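Local coordinates for LPS-assembly lipoprotein LptE (Acinetobacter baumannii, PDB 5TSE) that probably works with LptD in assembling lipopolysaccharide at the surface of the outer membrane, where it may bind and recognise the lipid, at residues G85-I88 with T89-R92; L125-Q128 with I129-I133. All coordinates share one frame; numbering follows the deposited sequence.

Contact 1: G85-I88 with T89-R92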
ATOM      1  N   GLY A  85     -13.963  -4.278 -15.959  1.00 70.05           N
ATOM      2  CA  GLY A  85     -14.391  -4.778 -14.640  1.00 72.35           C
ATOM      3  C   GLY A  85     -13.953  -6.197 -14.291  1.00 75.49           C
ATOM      4  O   GLY A  85     -14.158  -6.655 -13.158  1.00 71.90           O
ATOM      5  N   ASN A  86     -13.340  -6.882 -15.256  1.00 78.39           N
ATOM      6  CA  ASN A  86     -12.897  -8.260 -15.069  1.00 79.89           C
ATOM      7  C   ASN A  86     -11.698  -8.334 -14.151  1.00 79.31           C
ATOM      8  O   ASN A  86     -10.674  -7.685 -14.388  1.00 77.84           O
ATOM      9  CB  ASN A  86     -12.506  -8.901 -16.409  1.00 82.63           C
ATOM     10  CG  ASN A  86     -13.618  -8.846 -17.441  1.00 81.86           C
ATOM     11  OD1 ASN A  86     -13.364  -8.643 -18.624  1.00 80.22           O
ATOM     12  ND2 ASN A  86     -14.855  -9.000 -16.991  1.00 81.25           N
ATOM     13  N   LYS A  87     -11.832  -9.142 -13.108  1.00 78.38           N
ATOM     14  CA  LYS A  87     -10.770  -9.344 -12.159  1.00 80.74           C
ATOM     15  C   LYS A  87      -9.730 -10.165 -12.884  1.00 79.30           C
ATOM     16  O   LYS A  87     -10.067 -11.216 -13.424  1.00 87.35           O
ATOM     17  CB  LYS A  87     -11.313 -10.104 -10.950  1.00 86.82           C
ATOM     18  CG  LYS A  87     -10.304 -10.338  -9.846  1.00 92.05           C
ATOM     19  CD  LYS A  87     -10.885 -11.088  -8.653  1.00 96.85           C
ATOM     20  CE  LYS A  87     -11.252 -12.527  -8.983  1.00102.10           C
ATOM     21  NZ  LYS A  87     -11.718 -13.245  -7.768  1.00105.79           N
ATOM     22  N   ILE A  88      -8.487  -9.690 -12.951  1.00 76.79           N
ATOM     23  CA  ILE A  88      -7.449 -10.473 -13.638  1.00 81.15           C
ATOM     24  C   ILE A  88      -6.476 -11.171 -12.663  1.00 82.59           C
ATOM     25  O   ILE A  88      -5.737 -12.067 -13.073  1.00 87.91           O
ATOM     26  CB  ILE A  88      -6.738  -9.687 -14.766  1.00 81.87           C
ATOM     27  CG1 ILE A  88      -5.722  -8.686 -14.245  1.00 82.14           C
ATOM     28  CG2 ILE A  88      -7.779  -9.003 -15.657  1.00 81.00           C
ATOM     29  CD1 ILE A  88      -4.878  -8.112 -15.361  1.00 84.66           C
ATOM     30  N   THR A  89      -6.480 -10.763 -11.391  1.00 78.19           N
ATOM     31  CA  THR A  89      -5.660 -11.417 -10.353  1.00 80.15           C
ATOM     32  C   THR A  89      -6.521 -11.556  -9.120  1.00 79.84           C
ATOM     33  O   THR A  89      -7.478 -10.815  -8.949  1.00 80.11           O
ATOM     34  CB  THR A  89      -4.438 -10.599  -9.898  1.00 76.73           C
ATOM     35  OG1 THR A  89      -4.868  -9.480  -9.113  1.00 71.88           O
ATOM     36  CG2 THR A  89      -3.607 -10.136 -11.072  1.00 78.53           C
ATOM     37  N   GLU A  90      -6.187 -12.492  -8.244  1.00 83.05           N
ATOM     38  CA  GLU A  90      -6.954 -12.616  -7.017  1.00 81.85           C
ATOM     39  C   GLU A  90      -6.506 -11.497  -6.087  1.00 76.02           C
ATOM     40  O   GLU A  90      -5.410 -10.940  -6.274  1.00 74.15           O
ATOM     41  CB  GLU A  90      -6.765 -13.994  -6.375  1.00 88.21           C
ATOM     42  CG  GLU A  90      -7.306 -15.145  -7.221  1.00 94.07           C
ATOM     43  CD  GLU A  90      -8.810 -15.070  -7.463  1.00 96.69           C
ATOM     44  OE1 GLU A  90      -9.514 -14.359  -6.717  1.00 96.69           O
ATOM     45  OE2 GLU A  90      -9.300 -15.742  -8.396  1.00106.13           O
ATOM     46  N   PRO A  91      -7.360 -11.129  -5.108  1.00 72.59           N
ATOM     47  CA  PRO A  91      -6.952 -10.078  -4.180  1.00 68.49           C
ATOM     48  C   PRO A  91      -5.679 -10.455  -3.425  1.00 70.64           C
ATOM     49  O   PRO A  91      -5.413 -11.621  -3.217  1.00 73.73           O
ATOM     50  CB  PRO A  91      -8.136  -9.952  -3.210  1.00 69.12           C
ATOM     51  CG  PRO A  91      -9.282 -10.656  -3.842  1.00 71.23           C
ATOM     52  CD  PRO A  91      -8.732 -11.615  -4.856  1.00 73.86           C
ATOM     53  N   ARG A  92      -4.900  -9.451  -3.056  1.00 71.39           N
ATOM     54  CA  ARG A  92      -3.660  -9.623  -2.319  1.00 70.81           C
ATOM     55  C   ARG A  92      -3.683  -8.626  -1.161  1.00 66.90           C
ATOM     56  O   ARG A  92      -3.892  -7.440  -1.391  1.00 63.42           O
ATOM     57  CB  ARG A  92      -2.484  -9.351  -3.250  1.00 72.64           C
ATOM     58  CG  ARG A  92      -1.134  -9.208  -2.570  1.00 76.65           C
ATOM     59  CD  ARG A  92      -0.705 -10.452  -1.800  1.00 81.99           C
ATOM     60  NE  ARG A  92      -0.483 -11.605  -2.667  1.00 86.94           N
ATOM     61  CZ  ARG A  92      -0.059 -12.792  -2.247  1.00 90.50           C
ATOM     62  NH1 ARG A  92       0.201 -13.002  -0.959  1.00 95.64           N
ATOM     63  NH2 ARG A  92       0.112 -13.775  -3.120  1.00 94.60           N
TER

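Contact 2: L125-Q128 with I129-I133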
ATOM      1  N   LEU A 125       4.686   0.441   2.496  1.00 48.86           N
ATOM      2  CA  LEU A 125       3.597  -0.257   1.830  1.00 50.22           C
ATOM      3  C   LEU A 125       3.507   0.087   0.337  1.00 50.45           C
ATOM      4  O   LEU A 125       3.270  -0.795  -0.467  1.00 50.46           O
ATOM      5  CB  LEU A 125       2.263  -0.009   2.536  1.00 50.74           C
ATOM      6  CG  LEU A 125       1.075  -0.820   2.009  1.00 51.20           C
ATOM      7  CD1 LEU A 125       1.409  -2.311   1.964  1.00 56.88           C
ATOM      8  CD2 LEU A 125      -0.157  -0.585   2.855  1.00 50.07           C
ATOM      9  N   ALA A 126       3.723   1.348  -0.035  1.00 50.20           N
ATOM     10  CA  ALA A 126       3.695   1.733  -1.458  1.00 51.44           C
ATOM     11  C   ALA A 126       4.720   0.911  -2.258  1.00 55.28           C
ATOM     12  O   ALA A 126       4.436   0.446  -3.379  1.00 54.38           O
ATOM     13  CB  ALA A 126       3.965   3.231  -1.623  1.00 52.09           C
ATOM     14  N   GLN A 127       5.899   0.715  -1.660  1.00 56.74           N
ATOM     15  CA  GLN A 127       6.979  -0.054  -2.284  1.00 57.32           C
ATOM     16  C   GLN A 127       6.613  -1.542  -2.397  1.00 56.72           C
ATOM     17  O   GLN A 127       6.890  -2.147  -3.425  1.00 63.10           O
ATOM     18  CB  GLN A 127       8.315   0.157  -1.532  1.00 58.51           C
ATOM     19  CG  GLN A 127       8.760   1.616  -1.509  1.00 58.71           C
ATOM     20  CD  GLN A 127      10.144   1.841  -0.903  1.00 62.92           C
ATOM     21  OE1 GLN A 127      11.084   1.102  -1.175  1.00 67.62           O
ATOM     22  NE2 GLN A 127      10.277   2.899  -0.109  1.00 61.65           N
ATOM     23  N   GLN A 128       5.972  -2.124  -1.377  1.00 54.94           N
ATOM     24  CA  GLN A 128       5.560  -3.549  -1.458  1.00 57.57           C
ATOM     25  C   GLN A 128       4.511  -3.766  -2.546  1.00 56.00           C
ATOM     26  O   GLN A 128       4.542  -4.770  -3.251  1.00 56.91           O
ATOM     27  CB  GLN A 128       4.964  -4.087  -0.150  1.00 55.16           C
ATOM     28  CG  GLN A 128       5.889  -4.181   1.041  1.00 55.70           C
ATOM     29  CD  GLN A 128       5.146  -4.733   2.257  1.00 54.79           C
ATOM     30  OE1 GLN A 128       4.631  -5.865   2.240  1.00 59.20           O
ATOM     31  NE2 GLN A 128       5.087  -3.950   3.308  1.00 50.53           N
ATOM     32  N   ILE A 129       3.542  -2.862  -2.627  1.00 54.38           N
ATOM     33  CA  ILE A 129       2.496  -2.963  -3.650  1.00 55.94           C
ATOM     34  C   ILE A 129       3.148  -2.914  -5.017  1.00 58.55           C
ATOM     35  O   ILE A 129       2.864  -3.733  -5.876  1.00 59.88           O
ATOM     36  CB  ILE A 129       1.488  -1.811  -3.555  1.00 52.86           C
ATOM     37  CG1 ILE A 129       0.707  -1.919  -2.243  1.00 52.20           C
ATOM     38  CG2 ILE A 129       0.520  -1.856  -4.729  1.00 53.01           C
ATOM     39  CD1 ILE A 129      -0.084  -0.674  -1.889  1.00 49.81           C
ATOM     40  N   THR A 130       4.021  -1.936  -5.196  1.00 60.70           N
ATOM     41  CA  THR A 130       4.729  -1.755  -6.444  1.00 66.60           C
ATOM     42  C   THR A 130       5.630  -2.962  -6.771  1.00 73.48           C
ATOM     43  O   THR A 130       5.729  -3.379  -7.931  1.00 79.39           O
ATOM     44  CB  THR A 130       5.527  -0.445  -6.389  1.00 66.21           C
ATOM     45  OG1 THR A 130       4.603   0.646  -6.289  1.00 63.18           O
ATOM     46  CG2 THR A 130       6.354  -0.271  -7.613  1.00 72.60           C
ATOM     47  N   ARG A 131       6.253  -3.528  -5.742  1.00 66.13           N
ATOM     48  CA  ARG A 131       7.122  -4.695  -5.896  1.00 70.08           C
ATOM     49  C   ARG A 131       6.319  -5.845  -6.499  1.00 67.70           C
ATOM     50  O   ARG A 131       6.681  -6.374  -7.551  1.00 65.14           O
ATOM     51  CB  ARG A 131       7.678  -5.149  -4.530  1.00 78.39           C
ATOM     52  CG  ARG A 131       8.813  -6.180  -4.569  1.00 83.70           C
ATOM     53  CD  ARG A 131      10.180  -5.571  -4.910  1.00 89.31           C
ATOM     54  NE  ARG A 131      10.694  -4.674  -3.855  1.00 98.06           N
ATOM     55  CZ  ARG A 131      10.564  -3.335  -3.811  1.00109.96           C
ATOM     56  NH1 ARG A 131       9.931  -2.652  -4.776  1.00110.94           N
ATOM     57  NH2 ARG A 131      11.082  -2.659  -2.778  1.00108.63           N
ATOM     58  N   GLN A 132       5.215  -6.212  -5.847  1.00 67.77           N
ATOM     59  CA  GLN A 132       4.408  -7.343  -6.315  1.00 71.73           C
ATOM     60  C   GLN A 132       3.817  -7.198  -7.710  1.00 71.51           C
ATOM     61  O   GLN A 132       3.541  -8.207  -8.356  1.00 74.90           O
ATOM     62  CB  GLN A 132       3.329  -7.743  -5.309  1.00 73.11           C
ATOM     63  CG  GLN A 132       3.918  -8.329  -4.029  1.00 77.00           C
ATOM     64  CD  GLN A 132       2.941  -9.204  -3.270  1.00 75.84           C
ATOM     65  OE1 GLN A 132       1.904  -9.601  -3.794  1.00 78.42           O
ATOM     66  NE2 GLN A 132       3.298  -9.552  -2.049  1.00 80.73           N
ATOM     67  N   ILE A 133       3.628  -5.965  -8.166  1.00 69.06           N
ATOM     68  CA  ILE A 133       3.128  -5.720  -9.521  1.00 71.97           C
ATOM     69  C   ILE A 133       4.285  -5.920 -10.504  1.00 71.06           C
ATOM     70  O   ILE A 133       4.198  -6.742 -11.409  1.00 69.90           O
ATOM     71  CB  ILE A 133       2.530  -4.300  -9.647  1.00 71.70           C
ATOM     72  CG1 ILE A 133       1.209  -4.238  -8.876  1.00 70.72           C
ATOM     73  CG2 ILE A 133       2.276  -3.917 -11.097  1.00 71.39           C
ATOM     74  CD1 ILE A 133       0.628  -2.853  -8.773  1.00 74.81           C
TER

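Contact 1: G85-I88 with T89-R92
The flat group here is the Glu90 carboxylate, and Lys87 comes to it from the syn side of OE1, its ammonium 28° out of the carboxylate plane. NZ of Lys87 lies 2.7 Å from OE1 of Glu90, a local salt bridge, three residues apart, in the connection of the antiparallel hairpin formed by strands 68-81 and 92-101. The other oxygen, OE2, has a different partner, the backbone N of Gln142 in the C-terminal tail, so the carboxylate is gripped by one partner on each oxygen. One bend in each chain brings the ends together: Lys87 runs straight to CD and turns at chi3 (67°), Glu90 turns at chi2 (-62°). On the way, the lysine chain passes by the oxygen end of the Thr89 carbonyl, CG of Lys87 lying 3.0 Å from O of Thr89, and CD of Lys87 lies 4.4 Å from CD of Pro91. Thr89 is buried and has two polar partners: OG1 bonds to the backbone N of Ile80 on strand 68-81 and also to the carbonyl of the next residue. In that second bond, OG1 of Thr89 stands 3.2 Å from O of Glu90, above the carbonyl plane.

Contact 2: L125-Q128 with I129-I133
Gln127 and Arg131, one helical turn apart, run side by side and point the same way, yet their flat ends are not stacked: amide and guanidinium planes differ by 49°, and OE1 of Gln127 is 4.1 Å from NH2 of Arg131. The arginine bends at chi2 and chi3, which brings one face of its guanidinium over the backbone O of Gln127; that oxygen takes its hydrogen bond from the backbone N of Arg131. Thr130 makes a second grip on the helix. Its OG1, beside its own backbone N (chi1 -64°), reaches back 2.9 Å to O of Ala126, which also accepts the amide N of Thr130 at 3.0 Å. The two donors come from opposite faces of the carbonyl plane, so the oxygen is shared between them. Leu125 and Ile129 meet on another side of the helix through apolar carbons, CG of Leu125 to CD1 of Ile129 at 4.1 Å. The backbone pair of these residues is nearly straight, with an N-H...O angle of 169°. In helix 110-134, Leu125 and Ile129 face strand 68-81 through Leu74, Val76 and Phe78, Leu125, Gln128 and Gln132 touch Leu94 of strand 92-101, and Ala126 and Thr130 pack on Tyr34 of helix 25-37.

In the fold
Contact 1 comes first along the chain, in the loop that leads into strand 92-101, and contact 2 follows on helix 110-134, which packs on the sheet; their centres are about 16 Å apart. They touch at one point: CG of Arg92, where the strand begins, lies 3.3 Å from OE1 of Gln132, a packing approach. Strand 68-81 borders both contacts, since the backbone of Phe78, whose side chain meets the helix, pairs with that of Arg92. Tyr13 touches Ile88 and Thr89 of contact 1 and Ile133 of contact 2. Contact 1 is a surface contact about 16 Å from the chain centre; contact 2, partly buried, is about 7 Å from it.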